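2-dehydropantoate 2-reductase (Enterococcus faecium, PDB 3WFI) is a D-mandelate dehydrogenase of the ketopantoate reductase family, which binds NAD(H) on a Rossmann fold and probably interconverts 2-hydroxy and 2-keto acids. Local coordinates at residues B[222-227]-B[292-297]. Numbering follows the deposited sequence.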
loop_
_atom_site.group_PDB
_atom_site.type_symbol
_atom_site.label_atom_id
_atom_site.label_comp_id
_atom_site.label_asym_id
_atom_site.label_seq_id
_atom_site.Cartn_x
_atom_site.Cartn_y
_atom_site.Cartn_z
ATOM N N VAL B 222 10.616 1.174 8.605
ATOM C CA VAL B 222 11.448 1.474 9.771
ATOM C C VAL B 222 12.368 2.668 9.481
ATOM O O VAL B 222 12.596 3.512 10.344
ATOM C CB VAL B 222 12.261 0.245 10.223
ATOM C CG1 VAL B 222 13.296 0.630 11.261
ATOM C CG2 VAL B 222 11.340 -0.822 10.783
ATOM N N ASN B 223 12.863 2.761 8.248
ATOM C CA ASN B 223 13.693 3.906 7.878
ATOM C C ASN B 223 12.952 5.218 7.918
ATOM O O ASN B 223 13.519 6.239 8.285
ATOM C CB ASN B 223 14.366 3.688 6.527
ATOM C CG ASN B 223 15.700 3.030 6.679
ATOM O OD1 ASN B 223 16.670 3.672 7.079
ATOM N ND2 ASN B 223 15.769 1.758 6.362
ATOM N N GLU B 224 11.671 5.195 7.570
ATOM C CA GLU B 224 10.840 6.386 7.687
ATOM C C GLU B 224 10.673 6.791 9.159
ATOM O O GLU B 224 10.875 7.955 9.512
ATOM C CB GLU B 224 9.468 6.176 7.015
ATOM C CG GLU B 224 9.556 5.980 5.511
ATOM C CD GLU B 224 8.209 5.869 4.819
ATOM O OE1 GLU B 224 7.166 5.932 5.503
ATOM O OE2 GLU B 224 8.206 5.679 3.582
ATOM N N PHE B 225 10.314 5.839 10.010
ATOM C CA PHE B 225 10.260 6.075 11.467
ATOM C C PHE B 225 11.578 6.676 11.986
ATOM O O PHE B 225 11.582 7.637 12.763
ATOM C CB PHE B 225 9.974 4.759 12.220
ATOM C CG PHE B 225 8.510 4.403 12.330
ATOM C CD1 PHE B 225 7.781 3.995 11.222
ATOM C CD2 PHE B 225 7.861 4.434 13.579
ATOM C CE1 PHE B 225 6.440 3.638 11.335
ATOM C CE2 PHE B 225 6.525 4.082 13.698
ATOM C CZ PHE B 225 5.818 3.673 12.574
ATOM N N ALA B 226 12.696 6.101 11.541
ATOM C CA ALA B 226 14.030 6.513 12.006
ATOM C C ALA B 226 14.435 7.919 11.550
ATOM O O ALA B 226 15.074 8.652 12.303
ATOM C CB ALA B 226 15.059 5.503 11.561
ATOM N N LYS B 227 14.077 8.281 10.317
ATOM C CA LYS B 227 14.347 9.627 9.798
ATOM C C LYS B 227 13.611 10.687 10.602
ATOM O O LYS B 227 14.172 11.730 10.940
ATOM C CB LYS B 227 13.958 9.740 8.319
ATOM C CG LYS B 227 15.039 9.337 7.354
ATOM C CD LYS B 227 14.648 9.595 5.898
ATOM C CE LYS B 227 15.717 9.048 4.940
ATOM N NZ LYS B 227 15.862 7.556 4.955
ATOM N N THR B 292 7.575 10.369 3.962
ATOM C CA THR B 292 7.139 9.130 4.598
ATOM C C THR B 292 6.078 8.390 3.755
ATOM O O THR B 292 5.004 8.068 4.247
ATOM C CB THR B 292 6.545 9.397 6.000
ATOM O OG1 THR B 292 5.394 10.236 5.861
ATOM C CG2 THR B 292 7.563 10.064 6.936
ATOM N N PRO B 293 6.396 8.113 2.486
ATOM C CA PRO B 293 5.400 7.595 1.557
ATOM C C PRO B 293 4.822 6.238 1.937
ATOM O O PRO B 293 3.637 6.020 1.709
ATOM C CB PRO B 293 6.161 7.508 0.237
ATOM C CG PRO B 293 7.597 7.391 0.635
ATOM C CD PRO B 293 7.726 8.238 1.858
ATOM N N TYR B 294 5.636 5.336 2.491
ATOM C CA TYR B 294 5.105 4.023 2.886
ATOM C C TYR B 294 4.123 4.177 4.055
ATOM O O TYR B 294 3.084 3.544 4.076
ATOM C CB TYR B 294 6.228 3.015 3.226
ATOM C CG TYR B 294 6.834 2.290 2.027
ATOM C CD1 TYR B 294 7.132 2.954 0.843
ATOM C CD2 TYR B 294 7.103 0.927 2.093
ATOM C CE1 TYR B 294 7.698 2.288 -0.224
ATOM C CE2 TYR B 294 7.659 0.242 1.031
ATOM C CZ TYR B 294 7.954 0.927 -0.131
ATOM O OH TYR B 294 8.511 0.271 -1.198
ATOM N N CYS B 295 4.432 5.046 5.013
ATOM C CA CYS B 295 3.495 5.326 6.116
ATOM C C CYS B 295 2.226 5.987 5.583
ATOM O O CYS B 295 1.120 5.640 6.011
ATOM C CB CYS B 295 4.147 6.196 7.206
ATOM S SG CYS B 295 5.367 5.361 8.253
ATOM N N ASP B 296 2.381 6.908 4.632
ATOM C CA ASP B 296 1.219 7.544 3.963
ATOM C C ASP B 296 0.329 6.479 3.284
ATOM O O ASP B 296 -0.881 6.418 3.503
ATOM C CB ASP B 296 1.682 8.544 2.907
ATOM C CG ASP B 296 2.461 9.742 3.489
ATOM O OD1 ASP B 296 2.624 9.875 4.733
ATOM O OD2 ASP B 296 2.954 10.545 2.668
ATOM N N PHE B 297 0.954 5.652 2.458
ATOM C CA PHE B 297 0.249 4.642 1.636
ATOM C C PHE B 297 -0.395 3.551 2.493
ATOM O O PHE B 297 -1.547 3.180 2.265
ATOM C CB PHE B 297 1.234 4.028 0.635
ATOM C CG PHE B 297 0.603 3.341 -0.559
ATOM C CD1 PHE B 297 1.417 2.659 -1.449
ATOM C CD2 PHE B 297 -0.765 3.400 -0.832
ATOM C CE1 PHE B 297 0.897 2.028 -2.556
ATOM C CE2 PHE B 297 -1.289 2.762 -1.940
ATOM C CZ PHE B 297 -0.463 2.073 -2.806
#
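Glu224, projecting from the middle of helix 214-231, places its carboxylate on the first turn of helix 293-308 and takes up two backbone N-H groups there. Glu224 OE1 accepts from Cys295 N at 2.9 Å and Glu224 OE2 from Tyr294 N at 2.8 Å, each through its syn lone pair, so one carboxylate serves two consecutive amides, one oxygen each. The side chain is extended beyond CG, chi2 (-176°) setting CD anti to CA. Pro293, which has no N-H to offer, packs its CD 3.1 Å from Glu224 OE2, while CB of Thr292 lies 3.6 Å from Glu224 OE1. The next amide, Asp296 N, is already bonded to Thr292 O within the helix. Beside the carboxylate, Cys295 SG approaches the ring of Phe225 obliquely, 3.7 Å from Phe225 CE1, and Ile281 of helix 278-288 touches both side chains. The Tyr294 side chain leads to the dimer interface, where its hydroxyl bonds Glu300 of the second subunit and its ring stacks on Phe297 of that subunit. Thr292, at the N-cap position, makes no side-chain capping bond; the buried acid from helix 214-231 satisfies the Tyr294 and Cys295 amides, and the helix dipole would be expected to stabilise it as an anion.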